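Local coordinates for uncharacterized protein (Eubacterium ventriosum, PDB 3FDI) that is of unknown function but belongs to the cytidylate kinase-like family of P-loop NTPases and so probably transfers phosphate from a nucleoside triphosphate, at residues Q6-I11 with E99-V104; K92-E97 with E110-N115; N117-F122 with K194-R199. All coordinates share one frame; numbering follows the deposited sequence.

Interaction 1 lies nearest the chain's centre and joins two neighbouring parallel strands mostly through backbone hydrogen bonds; its strand residues are mostly buried, its Gln6 end exposed. Interactions 2 and 3 lie farther out and bury less than half as much surface, but their touching residues are mostly buried, with Asp114 and Arg199 exposed at the margins. Interaction 2 packs helix 81-95 on the turn after helix 108-111, through methyl contacts and one hydrogen bond between side-chain amides; its Ala94 and Leu112 also press on Ile8 of interaction 1. Interaction 3 lays helix 185-197 and Arg199 after it against strand 118-125, a neighbour of strand 8-13, through an isoleucine rather than hydrogen bonds, beside a second subunit.

Interaction 1: Q6-I11 with E99-V104; sequences QIIIAI and ESFVIV
Ile7 and Ser100 begin a run of five hydrogen bonds between Gln6-Ile11 and Glu99-Val104. The first uses a side chain: Ile7 N donates to Ser100 OG at 3.1 Å and 163°, and OG can meet it because it stands beside its own backbone N (chi1 -64°). Regular parallel pairing follows. Phe101 N reaches Ile7 O with a more bent bond (139°), Ile9 N donates to Phe101 O, Ile103 N donates to Ile9 O at 2.9 Å, and Ile11 N to Ile103 O at 2.9 Å. Between these bonds CA-H groups touch carbonyl oxygens, as with Ile8 CA and Phe101 O at 3.3 Å.

On the face carrying Ile8, Phe101, Ala10 and Ile103, Ile8 and Phe101 lie side by side and point the same way. Ile8 CG2 sits over one face of the Phe101 ring, 3.9 Å from its centroid and displaced toward the rim, a CH-pi contact. Ile103 CB lies at the edge of the same ring. On the other face Ile11 CD1 crosses to Val102 CG1 at 3.8 Å, beneath helix 19-30, while helix 81-95 covers the Phe101 side. The strand pair belongs to the middle of a five-stranded parallel sheet in order 2-3-1-4-5, with strand 8-13 at its centre, the core of a P-loop kinase fold.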
ATOM      1  N   GLN B   6     -28.914 -19.491  -1.069  1.00 48.50           N
ATOM      2  CA  GLN B   6     -28.313 -20.845  -1.255  1.00 47.29           C
ATOM      3  C   GLN B   6     -26.965 -20.788  -1.942  1.00 45.59           C
ATOM      4  O   GLN B   6     -26.026 -21.224  -1.356  1.00 44.93           O
ATOM      5  CB  GLN B   6     -29.204 -21.867  -1.986  1.00 48.39           C
ATOM      6  CG  GLN B   6     -28.449 -23.181  -2.325  1.00 50.50           C
ATOM      7  CD  GLN B   6     -29.355 -24.422  -2.385  1.00 56.67           C
ATOM      8  OE1 GLN B   6     -30.577 -24.334  -2.561  1.00 57.84           O
ATOM      9  NE2 GLN B   6     -28.742 -25.591  -2.230  1.00 57.45           N
ATOM     10  N   ILE B   7     -26.876 -20.284  -3.175  1.00 44.38           N
ATOM     11  CA  ILE B   7     -25.571 -19.875  -3.741  1.00 43.86           C
ATOM     12  C   ILE B   7     -25.504 -18.404  -4.145  1.00 42.33           C
ATOM     13  O   ILE B   7     -26.352 -17.896  -4.906  1.00 40.81           O
ATOM     14  CB  ILE B   7     -25.119 -20.697  -4.970  1.00 45.16           C
ATOM     15  CG1 ILE B   7     -25.514 -22.180  -4.836  1.00 48.31           C
ATOM     16  CG2 ILE B   7     -23.610 -20.610  -5.121  1.00 44.43           C
ATOM     17  CD1 ILE B   7     -24.521 -23.185  -5.528  1.00 49.23           C
ATOM     18  N   ILE B   8     -24.485 -17.723  -3.628  1.00 40.37           N
ATOM     19  CA  ILE B   8     -24.174 -16.346  -4.025  1.00 39.33           C
ATOM     20  C   ILE B   8     -22.702 -16.288  -4.489  1.00 38.38           C
ATOM     21  O   ILE B   8     -21.828 -16.730  -3.768  1.00 37.77           O
ATOM     22  CB  ILE B   8     -24.436 -15.357  -2.875  1.00 39.62           C
ATOM     23  CG1 ILE B   8     -25.828 -15.590  -2.272  1.00 41.85           C
ATOM     24  CG2 ILE B   8     -24.357 -13.963  -3.364  1.00 37.39           C
ATOM     25  CD1 ILE B   8     -26.095 -14.859  -1.016  1.00 42.79           C
ATOM     26  N   ILE B   9     -22.444 -15.771  -5.697  1.00 37.18           N
ATOM     27  CA  ILE B   9     -21.099 -15.661  -6.216  1.00 36.63           C
ATOM     28  C   ILE B   9     -20.762 -14.213  -6.434  1.00 36.25           C
ATOM     29  O   ILE B   9     -21.463 -13.539  -7.173  1.00 36.95           O
ATOM     30  CB  ILE B   9     -20.955 -16.383  -7.515  1.00 37.62           C
ATOM     31  CG1 ILE B   9     -21.358 -17.870  -7.336  1.00 37.72           C
ATOM     32  CG2 ILE B   9     -19.513 -16.200  -8.054  1.00 35.39           C
ATOM     33  CD1 ILE B   9     -21.461 -18.663  -8.690  1.00 38.17           C
ATOM     34  N   ALA B  10     -19.717 -13.731  -5.755  1.00 35.56           N
ATOM     35  CA  ALA B  10     -19.303 -12.321  -5.769  1.00 35.14           C
ATOM     36  C   ALA B  10     -18.024 -12.274  -6.593  1.00 35.09           C
ATOM     37  O   ALA B  10     -17.033 -12.947  -6.269  1.00 37.34           O
ATOM     38  CB  ALA B  10     -19.062 -11.809  -4.382  1.00 32.23           C
ATOM     39  N   ILE B  11     -18.050 -11.543  -7.687  1.00 35.84           N
ATOM     40  CA  ILE B  11     -16.952 -11.535  -8.627  1.00 35.47           C
ATOM     41  C   ILE B  11     -16.382 -10.173  -8.657  1.00 35.17           C
ATOM     42  O   ILE B  11     -17.127  -9.194  -8.857  1.00 35.14           O
ATOM     43  CB  ILE B  11     -17.430 -11.891 -10.031  1.00 36.00           C
ATOM     44  CG1 ILE B  11     -17.638 -13.393 -10.150  1.00 38.83           C
ATOM     45  CG2 ILE B  11     -16.378 -11.478 -11.093  1.00 34.94           C
ATOM     46  CD1 ILE B  11     -18.477 -13.727 -11.247  1.00 44.85           C
ATOM     47  N   GLU B  99     -32.167 -15.337  -1.819  1.00 45.46           N
ATOM     48  CA  GLU B  99     -32.030 -15.570  -3.238  1.00 45.51           C
ATOM     49  C   GLU B  99     -30.604 -15.986  -3.606  1.00 43.79           C
ATOM     50  O   GLU B  99     -29.627 -15.592  -2.945  1.00 42.44           O
ATOM     51  CB  GLU B  99     -32.405 -14.296  -3.981  1.00 46.95           C
ATOM     52  CG  GLU B  99     -32.376 -14.450  -5.476  1.00 52.58           C
ATOM     53  CD  GLU B  99     -32.813 -13.216  -6.232  1.00 58.68           C
ATOM     54  OE1 GLU B  99     -32.775 -12.095  -5.664  1.00 64.26           O
ATOM     55  OE2 GLU B  99     -33.194 -13.380  -7.413  1.00 63.66           O
ATOM     56  N   SER B 100     -30.499 -16.761  -4.678  1.00 41.54           N
ATOM     57  CA  SER B 100     -29.239 -17.081  -5.273  1.00 40.73           C
ATOM     58  C   SER B 100     -28.960 -16.148  -6.443  1.00 40.24           C
ATOM     59  O   SER B 100     -29.877 -15.829  -7.215  1.00 39.63           O
ATOM     60  CB  SER B 100     -29.254 -18.489  -5.764  1.00 40.72           C
ATOM     61  OG  SER B 100     -29.413 -19.372  -4.661  1.00 43.79           O
ATOM     62  N   PHE B 101     -27.702 -15.707  -6.573  1.00 38.47           N
ATOM     63  CA  PHE B 101     -27.309 -14.790  -7.644  1.00 37.46           C
ATOM     64  C   PHE B 101     -25.806 -14.644  -7.764  1.00 36.16           C
ATOM     65  O   PHE B 101     -25.050 -15.067  -6.894  1.00 34.50           O
ATOM     66  CB  PHE B 101     -27.959 -13.364  -7.483  1.00 37.18           C
ATOM     67  CG  PHE B 101     -27.645 -12.682  -6.171  1.00 35.29           C
ATOM     68  CD1 PHE B 101     -26.544 -11.829  -6.043  1.00 36.17           C
ATOM     69  CD2 PHE B 101     -28.442 -12.900  -5.063  1.00 34.46           C
ATOM     70  CE1 PHE B 101     -26.254 -11.198  -4.832  1.00 31.64           C
ATOM     71  CE2 PHE B 101     -28.162 -12.288  -3.830  1.00 35.18           C
ATOM     72  CZ  PHE B 101     -27.061 -11.431  -3.718  1.00 35.19           C
ATOM     73  N   VAL B 102     -25.420 -14.049  -8.890  1.00 35.61           N
ATOM     74  CA  VAL B 102     -24.067 -13.629  -9.165  1.00 35.00           C
ATOM     75  C   VAL B 102     -24.089 -12.108  -9.098  1.00 34.76           C
ATOM     76  O   VAL B 102     -25.005 -11.456  -9.619  1.00 34.09           O
ATOM     77  CB  VAL B 102     -23.597 -14.069 -10.570  1.00 35.06           C
ATOM     78  CG1 VAL B 102     -22.202 -13.552 -10.826  1.00 33.95           C
ATOM     79  CG2 VAL B 102     -23.653 -15.608 -10.735  1.00 33.29           C
ATOM     80  N   ILE B 103     -23.095 -11.542  -8.429  1.00 33.73           N
ATOM     81  CA  ILE B 103     -22.971 -10.108  -8.358  1.00 34.65           C
ATOM     82  C   ILE B 103     -21.520  -9.736  -8.696  1.00 34.83           C
ATOM     83  O   ILE B 103     -20.577 -10.293  -8.147  1.00 33.72           O
ATOM     84  CB  ILE B 103     -23.478  -9.553  -6.983  1.00 34.75           C
ATOM     85  CG1 ILE B 103     -23.335  -8.027  -6.869  1.00 36.49           C
ATOM     86  CG2 ILE B 103     -22.789 -10.222  -5.828  1.00 33.58           C
ATOM     87  CD1 ILE B 103     -24.126  -7.251  -7.829  1.00 40.48           C
ATOM     88  N   VAL B 104     -21.371  -8.829  -9.642  1.00 34.55           N
ATOM     89  CA  VAL B 104     -20.072  -8.337 -10.038  1.00 34.42           C
ATOM     90  C   VAL B 104     -19.833  -7.036  -9.297  1.00 33.99           C
ATOM     91  O   VAL B 104     -20.693  -6.143  -9.306  1.00 33.82           O
ATOM     92  CB  VAL B 104     -20.048  -8.070 -11.548  1.00 34.83           C
ATOM     93  CG1 VAL B 104     -18.750  -7.370 -11.941  1.00 33.40           C
ATOM     94  CG2 VAL B 104     -20.229  -9.405 -12.329  1.00 33.45           C
TER

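Interaction 2: K92-E97 with E110-N115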
ATOM      1  N   LYS B  92     -30.284  -7.513   1.456  1.00 40.22           N
ATOM      2  CA  LYS B  92     -31.649  -8.033   1.560  1.00 41.77           C
ATOM      3  C   LYS B  92     -31.863  -9.242   0.672  1.00 41.78           C
ATOM      4  O   LYS B  92     -32.429 -10.224   1.119  1.00 41.89           O
ATOM      5  CB  LYS B  92     -32.698  -6.968   1.207  1.00 41.48           C
ATOM      6  CG  LYS B  92     -32.973  -5.987   2.328  1.00 43.58           C
ATOM      7  CD  LYS B  92     -34.081  -4.971   1.947  1.00 47.11           C
ATOM      8  CE  LYS B  92     -34.336  -3.940   3.076  1.00 49.55           C
ATOM      9  NZ  LYS B  92     -35.587  -3.115   2.916  1.00 50.85           N
ATOM     10  N   LYS B  93     -31.440  -9.152  -0.587  1.00 41.85           N
ATOM     11  CA  LYS B  93     -31.603 -10.267  -1.499  1.00 42.51           C
ATOM     12  C   LYS B  93     -30.843 -11.486  -0.968  1.00 42.81           C
ATOM     13  O   LYS B  93     -31.366 -12.608  -1.009  1.00 43.34           O
ATOM     14  CB  LYS B  93     -31.155  -9.921  -2.921  1.00 42.76           C
ATOM     15  CG  LYS B  93     -32.051  -8.939  -3.667  1.00 43.67           C
ATOM     16  CD  LYS B  93     -33.476  -9.475  -3.867  1.00 46.18           C
ATOM     17  CE  LYS B  93     -34.138  -8.850  -5.085  1.00 46.93           C
ATOM     18  NZ  LYS B  93     -35.588  -9.165  -5.264  1.00 47.35           N
ATOM     19  N   ALA B  94     -29.623 -11.289  -0.475  1.00 42.50           N
ATOM     20  CA  ALA B  94     -28.890 -12.415   0.099  1.00 42.59           C
ATOM     21  C   ALA B  94     -29.482 -12.995   1.386  1.00 42.57           C
ATOM     22  O   ALA B  94     -29.546 -14.213   1.524  1.00 42.54           O
ATOM     23  CB  ALA B  94     -27.435 -12.057   0.344  1.00 42.29           C
ATOM     24  N   ASN B  95     -29.867 -12.137   2.325  1.00 43.00           N
ATOM     25  CA  ASN B  95     -30.007 -12.550   3.732  1.00 43.64           C
ATOM     26  C   ASN B  95     -31.417 -12.671   4.204  1.00 44.26           C
ATOM     27  O   ASN B  95     -31.700 -13.447   5.105  1.00 43.84           O
ATOM     28  CB  ASN B  95     -29.303 -11.592   4.684  1.00 42.90           C
ATOM     29  CG  ASN B  95     -27.822 -11.621   4.517  1.00 43.94           C
ATOM     30  OD1 ASN B  95     -27.262 -12.522   3.863  1.00 46.17           O
ATOM     31  ND2 ASN B  95     -27.155 -10.605   5.056  1.00 40.56           N
ATOM     32  N   GLU B  96     -32.290 -11.878   3.614  1.00 45.47           N
ATOM     33  CA  GLU B  96     -33.682 -11.890   3.983  1.00 46.47           C
ATOM     34  C   GLU B  96     -34.505 -12.693   2.965  1.00 46.85           C
ATOM     35  O   GLU B  96     -35.315 -13.505   3.363  1.00 47.47           O
ATOM     36  CB  GLU B  96     -34.190 -10.456   4.130  1.00 46.97           C
ATOM     37  CG  GLU B  96     -33.413  -9.647   5.185  1.00 48.58           C
ATOM     38  CD  GLU B  96     -33.927  -8.207   5.385  1.00 51.14           C
ATOM     39  OE1 GLU B  96     -34.891  -7.770   4.683  1.00 51.28           O
ATOM     40  OE2 GLU B  96     -33.337  -7.507   6.248  1.00 53.09           O
ATOM     41  N   GLU B  97     -34.285 -12.493   1.668  1.00 46.72           N
ATOM     42  CA  GLU B  97     -35.044 -13.223   0.650  1.00 46.76           C
ATOM     43  C   GLU B  97     -34.403 -14.541   0.312  1.00 46.18           C
ATOM     44  O   GLU B  97     -35.022 -15.369  -0.354  1.00 45.28           O
ATOM     45  CB  GLU B  97     -35.170 -12.407  -0.639  1.00 47.25           C
ATOM     46  CG  GLU B  97     -36.005 -11.151  -0.510  1.00 49.09           C
ATOM     47  CD  GLU B  97     -36.087 -10.374  -1.817  1.00 52.20           C
ATOM     48  OE1 GLU B  97     -36.141  -9.131  -1.760  1.00 56.32           O
ATOM     49  OE2 GLU B  97     -36.088 -10.992  -2.904  1.00 54.55           O
ATOM     50  N   GLU B 110     -17.509  -8.097   0.589  1.00 39.83           N
ATOM     51  CA  GLU B 110     -17.477  -7.467   1.910  1.00 39.99           C
ATOM     52  C   GLU B 110     -18.856  -7.421   2.551  1.00 40.72           C
ATOM     53  O   GLU B 110     -19.002  -7.813   3.731  1.00 40.39           O
ATOM     54  CB  GLU B 110     -16.885  -6.072   1.846  1.00 39.13           C
ATOM     55  CG  GLU B 110     -16.794  -5.344   3.168  1.00 44.44           C
ATOM     56  CD  GLU B 110     -15.875  -6.014   4.217  1.00 50.52           C
ATOM     57  OE1 GLU B 110     -14.974  -6.821   3.852  1.00 51.00           O
ATOM     58  OE2 GLU B 110     -16.069  -5.719   5.425  1.00 53.92           O
ATOM     59  N   ILE B 111     -19.850  -6.931   1.793  1.00 40.25           N
ATOM     60  CA  ILE B 111     -21.250  -6.884   2.249  1.00 41.01           C
ATOM     61  C   ILE B 111     -21.815  -8.257   2.738  1.00 41.90           C
ATOM     62  O   ILE B 111     -22.562  -8.306   3.731  1.00 40.87           O
ATOM     63  CB  ILE B 111     -22.177  -6.390   1.139  1.00 41.70           C
ATOM     64  CG1 ILE B 111     -21.865  -4.932   0.796  1.00 42.11           C
ATOM     65  CG2 ILE B 111     -23.668  -6.551   1.532  1.00 41.46           C
ATOM     66  CD1 ILE B 111     -22.693  -4.468  -0.334  1.00 45.53           C
ATOM     67  N   LEU B 112     -21.438  -9.333   2.052  1.00 41.39           N
ATOM     68  CA  LEU B 112     -21.970 -10.646   2.288  1.00 42.36           C
ATOM     69  C   LEU B 112     -20.978 -11.550   2.995  1.00 43.85           C
ATOM     70  O   LEU B 112     -21.074 -12.779   2.940  1.00 43.79           O
ATOM     71  CB  LEU B 112     -22.387 -11.234   0.958  1.00 42.03           C
ATOM     72  CG  LEU B 112     -23.522 -10.499   0.250  1.00 40.48           C
ATOM     73  CD1 LEU B 112     -23.807 -11.145  -1.066  1.00 38.24           C
ATOM     74  CD2 LEU B 112     -24.809 -10.397   1.147  1.00 37.80           C
ATOM     75  N   SER B 113     -19.988 -10.913   3.601  1.00 46.18           N
ATOM     76  CA  SER B 113     -19.098 -11.511   4.590  1.00 48.67           C
ATOM     77  C   SER B 113     -19.706 -12.575   5.510  1.00 50.09           C
ATOM     78  O   SER B 113     -19.208 -13.669   5.640  1.00 51.16           O
ATOM     79  CB  SER B 113     -18.607 -10.408   5.523  1.00 48.88           C
ATOM     80  OG  SER B 113     -17.441  -9.857   5.017  1.00 50.33           O
ATOM     81  N   ASP B 114     -20.755 -12.231   6.207  1.00 52.10           N
ATOM     82  CA  ASP B 114     -21.266 -13.171   7.203  1.00 53.92           C
ATOM     83  C   ASP B 114     -22.158 -14.259   6.580  1.00 53.72           C
ATOM     84  O   ASP B 114     -22.644 -15.123   7.309  1.00 55.18           O
ATOM     85  CB  ASP B 114     -22.036 -12.439   8.292  1.00 54.43           C
ATOM     86  CG  ASP B 114     -23.104 -11.569   7.736  1.00 57.59           C
ATOM     87  OD1 ASP B 114     -22.801 -10.869   6.744  1.00 64.00           O
ATOM     88  OD2 ASP B 114     -24.238 -11.561   8.282  1.00 65.39           O
ATOM     89  N   ASN B 115     -22.385 -14.233   5.267  1.00 51.67           N
ATOM     90  CA  ASN B 115     -23.263 -15.208   4.680  1.00 49.96           C
ATOM     91  C   ASN B 115     -22.414 -16.363   4.225  1.00 49.13           C
ATOM     92  O   ASN B 115     -21.648 -16.212   3.304  1.00 48.43           O
ATOM     93  CB  ASN B 115     -24.050 -14.628   3.531  1.00 49.85           C
ATOM     94  CG  ASN B 115     -25.192 -15.506   3.123  1.00 50.03           C
ATOM     95  OD1 ASN B 115     -25.015 -16.701   2.883  1.00 50.78           O
ATOM     96  ND2 ASN B 115     -26.382 -14.923   3.017  1.00 48.71           N
TER
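Ala94 and Asn95, in the last turn of helix 81-95, meet Leu112 and Asn115, the two ends of a type I beta turn that follows helix 108-111. One hydrogen bond joins the two segments: Asn115 ND2 donates to Asn95 OD1 at 2.7 Å with an angle of 156°, arriving nearly along the C=O axis. The two side chains slide past each other in opposite directions, and their amide planes are only 25° apart, so the groups are nearly coplanar. Asn115 CG is anti to its backbone N (chi1 -166°), which sets CG on the helix side. Its other end is held as well, OD1 accepting from Asn117 N, so both polar atoms of this buried amide have partners.

Beside the amides, Leu112 turns CD2 onto Ala94 CB, with CD1 farther off at 4.0 Å. CD2 approaches to 3.2 Å from that CB, closer than usual van der Waals contact, and the exact place of the Leu112 methyl is therefore doubtful.

In the fold these two helices flank strand 101-104 in sequence and come together over the sheet: Ala94, Leu112 and Asn115 all touch Ile8 of the central strand, and Leu112 also meets Ile90. The turn itself is closed by Asn115 N donating to Leu112 O at 3.0 Å. Within the turn, Ser113 OG and Ser113 N both reach back to Glu110 O from the same face of its plane. Lys93, still in the helix, makes a salt bridge to Glu97 beyond its end, Lys93 NZ lying 3.0 Å from Glu97 OE2 on the syn lone pair of that oxygen.

Interaction 3: N117-F122 with K194-R199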
ATOM      1  N   ASN B 117     -23.068 -18.995   2.606  1.00 43.67           N
ATOM      2  CA  ASN B 117     -23.357 -19.387   1.230  1.00 42.94           C
ATOM      3  C   ASN B 117     -22.700 -18.558   0.107  1.00 41.91           C
ATOM      4  O   ASN B 117     -22.938 -18.804  -1.088  1.00 41.49           O
ATOM      5  CB  ASN B 117     -24.868 -19.330   1.067  1.00 42.90           C
ATOM      6  CG  ASN B 117     -25.543 -20.290   2.009  1.00 43.07           C
ATOM      7  OD1 ASN B 117     -25.008 -21.349   2.258  1.00 45.16           O
ATOM      8  ND2 ASN B 117     -26.706 -19.954   2.497  1.00 38.89           N
HETATM    9  N   MSE B 118     -21.892 -17.575   0.484  1.00 40.86           N
HETATM   10  CA  MSE B 118     -21.272 -16.719  -0.498  1.00 40.56           C
HETATM   11  C   MSE B 118     -19.839 -17.215  -0.751  1.00 40.04           C
HETATM   12  O   MSE B 118     -19.109 -17.525   0.162  1.00 40.23           O
HETATM   13  CB  MSE B 118     -21.341 -15.249  -0.048  1.00 39.73           C
HETATM   14  CG  MSE B 118     -20.779 -14.253  -1.087  1.00 40.24           C
HETATM   15 SE   MSE B 118     -18.808 -14.098  -1.041  0.80 33.73          SE
HETATM   16  CE  MSE B 118     -18.683 -13.423   0.727  1.00 30.43           C
ATOM     17  N   ILE B 119     -19.490 -17.322  -2.022  1.00 39.87           N
ATOM     18  CA  ILE B 119     -18.118 -17.535  -2.500  1.00 38.96           C
ATOM     19  C   ILE B 119     -17.696 -16.297  -3.232  1.00 37.06           C
ATOM     20  O   ILE B 119     -18.521 -15.661  -3.885  1.00 35.80           O
ATOM     21  CB  ILE B 119     -18.132 -18.679  -3.484  1.00 39.75           C
ATOM     22  CG1 ILE B 119     -18.777 -19.899  -2.820  1.00 42.73           C
ATOM     23  CG2 ILE B 119     -16.775 -18.979  -3.914  1.00 41.00           C
ATOM     24  CD1 ILE B 119     -20.385 -20.058  -3.081  1.00 46.84           C
ATOM     25  N   SER B 120     -16.414 -15.980  -3.208  1.00 36.17           N
ATOM     26  CA  SER B 120     -15.917 -14.892  -4.027  1.00 36.01           C
ATOM     27  C   SER B 120     -14.704 -15.262  -4.837  1.00 35.33           C
ATOM     28  O   SER B 120     -13.867 -16.027  -4.422  1.00 35.27           O
ATOM     29  CB  SER B 120     -15.576 -13.682  -3.170  1.00 35.93           C
ATOM     30  OG  SER B 120     -14.598 -14.036  -2.217  1.00 39.51           O
ATOM     31  N   ALA B 121     -14.574 -14.623  -5.981  1.00 35.06           N
ATOM     32  CA  ALA B 121     -13.553 -14.961  -6.944  1.00 33.92           C
ATOM     33  C   ALA B 121     -13.124 -13.651  -7.567  1.00 34.89           C
ATOM     34  O   ALA B 121     -13.987 -12.771  -7.871  1.00 34.33           O
ATOM     35  CB  ALA B 121     -14.123 -15.963  -7.994  1.00 31.58           C
ATOM     36  N   PHE B 122     -11.808 -13.470  -7.703  1.00 34.88           N
ATOM     37  CA  PHE B 122     -11.269 -12.317  -8.431  1.00 34.87           C
ATOM     38  C   PHE B 122     -10.655 -12.799  -9.740  1.00 35.41           C
ATOM     39  O   PHE B 122      -9.815 -13.674  -9.730  1.00 36.40           O
ATOM     40  CB  PHE B 122     -10.275 -11.570  -7.559  1.00 35.71           C
ATOM     41  CG  PHE B 122      -9.773 -10.277  -8.177  1.00 33.86           C
ATOM     42  CD1 PHE B 122      -8.492 -10.206  -8.711  1.00 30.63           C
ATOM     43  CD2 PHE B 122     -10.561  -9.143  -8.139  1.00 33.42           C
ATOM     44  CE1 PHE B 122      -8.045  -9.086  -9.313  1.00 37.39           C
ATOM     45  CE2 PHE B 122     -10.116  -7.958  -8.731  1.00 34.53           C
ATOM     46  CZ  PHE B 122      -8.881  -7.909  -9.334  1.00 35.07           C
ATOM     47  N   LYS B 194     -16.113 -25.998  -9.592  1.00 40.70           N
ATOM     48  CA  LYS B 194     -15.524 -27.063  -8.784  1.00 40.90           C
ATOM     49  C   LYS B 194     -15.335 -26.604  -7.345  1.00 40.54           C
ATOM     50  O   LYS B 194     -15.692 -27.315  -6.411  1.00 40.22           O
ATOM     51  CB  LYS B 194     -14.179 -27.467  -9.393  1.00 41.91           C
ATOM     52  CG  LYS B 194     -13.396 -28.599  -8.675  1.00 44.99           C
ATOM     53  CD  LYS B 194     -12.199 -29.012  -9.546  1.00 49.22           C
ATOM     54  CE  LYS B 194     -11.726 -30.451  -9.373  1.00 51.71           C
ATOM     55  NZ  LYS B 194     -12.658 -31.517  -9.812  1.00 53.06           N
ATOM     56  N   TYR B 195     -14.793 -25.397  -7.149  1.00 39.75           N
ATOM     57  CA  TYR B 195     -14.667 -24.866  -5.800  1.00 40.00           C
ATOM     58  C   TYR B 195     -16.033 -24.901  -5.091  1.00 40.34           C
ATOM     59  O   TYR B 195     -16.187 -25.436  -3.965  1.00 40.03           O
ATOM     60  CB  TYR B 195     -14.107 -23.426  -5.836  1.00 39.65           C
ATOM     61  CG  TYR B 195     -13.774 -22.846  -4.492  1.00 39.78           C
ATOM     62  CD1 TYR B 195     -12.471 -22.892  -3.990  1.00 39.45           C
ATOM     63  CD2 TYR B 195     -14.735 -22.245  -3.720  1.00 39.39           C
ATOM     64  CE1 TYR B 195     -12.146 -22.343  -2.775  1.00 40.39           C
ATOM     65  CE2 TYR B 195     -14.401 -21.696  -2.470  1.00 40.34           C
ATOM     66  CZ  TYR B 195     -13.097 -21.755  -2.024  1.00 41.53           C
ATOM     67  OH  TYR B 195     -12.743 -21.229  -0.803  1.00 43.63           O
ATOM     68  N   ILE B 196     -17.031 -24.356  -5.769  1.00 40.71           N
ATOM     69  CA  ILE B 196     -18.383 -24.177  -5.185  1.00 41.38           C
ATOM     70  C   ILE B 196     -19.016 -25.512  -4.840  1.00 42.67           C
ATOM     71  O   ILE B 196     -19.538 -25.696  -3.727  1.00 42.34           O
ATOM     72  CB  ILE B 196     -19.354 -23.381  -6.160  1.00 41.17           C
ATOM     73  CG1 ILE B 196     -18.861 -21.954  -6.348  1.00 38.93           C
ATOM     74  CG2 ILE B 196     -20.765 -23.397  -5.649  1.00 39.51           C
ATOM     75  CD1 ILE B 196     -19.473 -21.258  -7.512  1.00 37.06           C
ATOM     76  N   ASP B 197     -18.943 -26.449  -5.786  1.00 44.40           N
ATOM     77  CA  ASP B 197     -19.604 -27.736  -5.639  1.00 46.28           C
ATOM     78  C   ASP B 197     -18.862 -28.703  -4.708  1.00 47.38           C
ATOM     79  O   ASP B 197     -19.415 -29.671  -4.250  1.00 47.37           O
ATOM     80  CB  ASP B 197     -19.811 -28.389  -7.015  1.00 46.51           C
ATOM     81  CG  ASP B 197     -20.665 -27.528  -7.974  1.00 47.55           C
ATOM     82  OD1 ASP B 197     -21.415 -26.620  -7.550  1.00 44.46           O
ATOM     83  OD2 ASP B 197     -20.568 -27.771  -9.191  1.00 52.83           O
ATOM     84  N   SER B 198     -17.607 -28.441  -4.413  1.00 49.63           N
ATOM     85  CA  SER B 198     -16.862 -29.306  -3.513  1.00 50.86           C
ATOM     86  C   SER B 198     -16.863 -28.684  -2.117  1.00 51.88           C
ATOM     87  O   SER B 198     -16.075 -29.026  -1.269  1.00 52.33           O
ATOM     88  CB  SER B 198     -15.462 -29.456  -4.034  1.00 50.00           C
ATOM     89  OG  SER B 198     -14.803 -28.238  -3.842  1.00 54.30           O
ATOM     90  N   ARG B 199     -17.787 -27.778  -1.875  1.00 53.63           N
ATOM     91  CA  ARG B 199     -17.922 -27.167  -0.572  1.00 54.86           C
ATOM     92  C   ARG B 199     -19.306 -27.550  -0.018  1.00 55.78           C
ATOM     93  O   ARG B 199     -19.589 -28.757   0.186  1.00 55.70           O
ATOM     94  CB  ARG B 199     -17.724 -25.673  -0.750  1.00 55.40           C
ATOM     95  CG  ARG B 199     -18.475 -24.769   0.190  1.00 57.30           C
ATOM     96  CD  ARG B 199     -18.308 -23.342  -0.232  1.00 57.79           C
ATOM     97  NE  ARG B 199     -19.593 -22.628  -0.244  1.00 63.01           N
ATOM     98  CZ  ARG B 199     -20.609 -22.902  -1.067  1.00 64.38           C
ATOM     99  NH1 ARG B 199     -20.524 -23.877  -1.967  1.00 65.77           N
ATOM    100  NH2 ARG B 199     -21.720 -22.187  -1.000  1.00 65.99           N
TER
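Ile119 reaches from strand 118-125 to Tyr195 and Ile196 in the last turn of helix 185-197 and to Arg199 just beyond it. Its CB points toward the helix and splits into two branches. CG2, anti to the backbone N, touches the Tyr195 ring, 3.9 Å from CD2, as the two side chains slide past each other in opposite directions. CG1 turns the other way and passes Arg199 NE at 3.8 Å. CD1, placed by a chi2 of 93° away from the staggered positions, comes 4.1 Å from Ile196 CG1 and lies over one face of the Arg199 guanidinium, offset toward its rim, 3.5 Å from CZ and 3.3 Å from NH2. Ile119 and Arg199 meet tip to tip, the arginine chain being bent at chi3.

Arg199 NH1 also makes a weak bond to Ile196 O (2.7 Å, 116°); Asn117 O is near Arg199 NH2, at 3.6 Å, without bonding to it. The phenol end of Tyr195 leaves the contact: its OH bonds to Lys179 O of the second subunit, and Met118 O takes a bond from Lys182 NZ of that subunit. Within its own chain Ile119 also packs on Ile7 and Asp175. Between these two segments the contact is therefore mainly dispersive, centred on Ile119: a charged guanidinium offers its flat face to a methyl, while its edge has Ile196 O in plane.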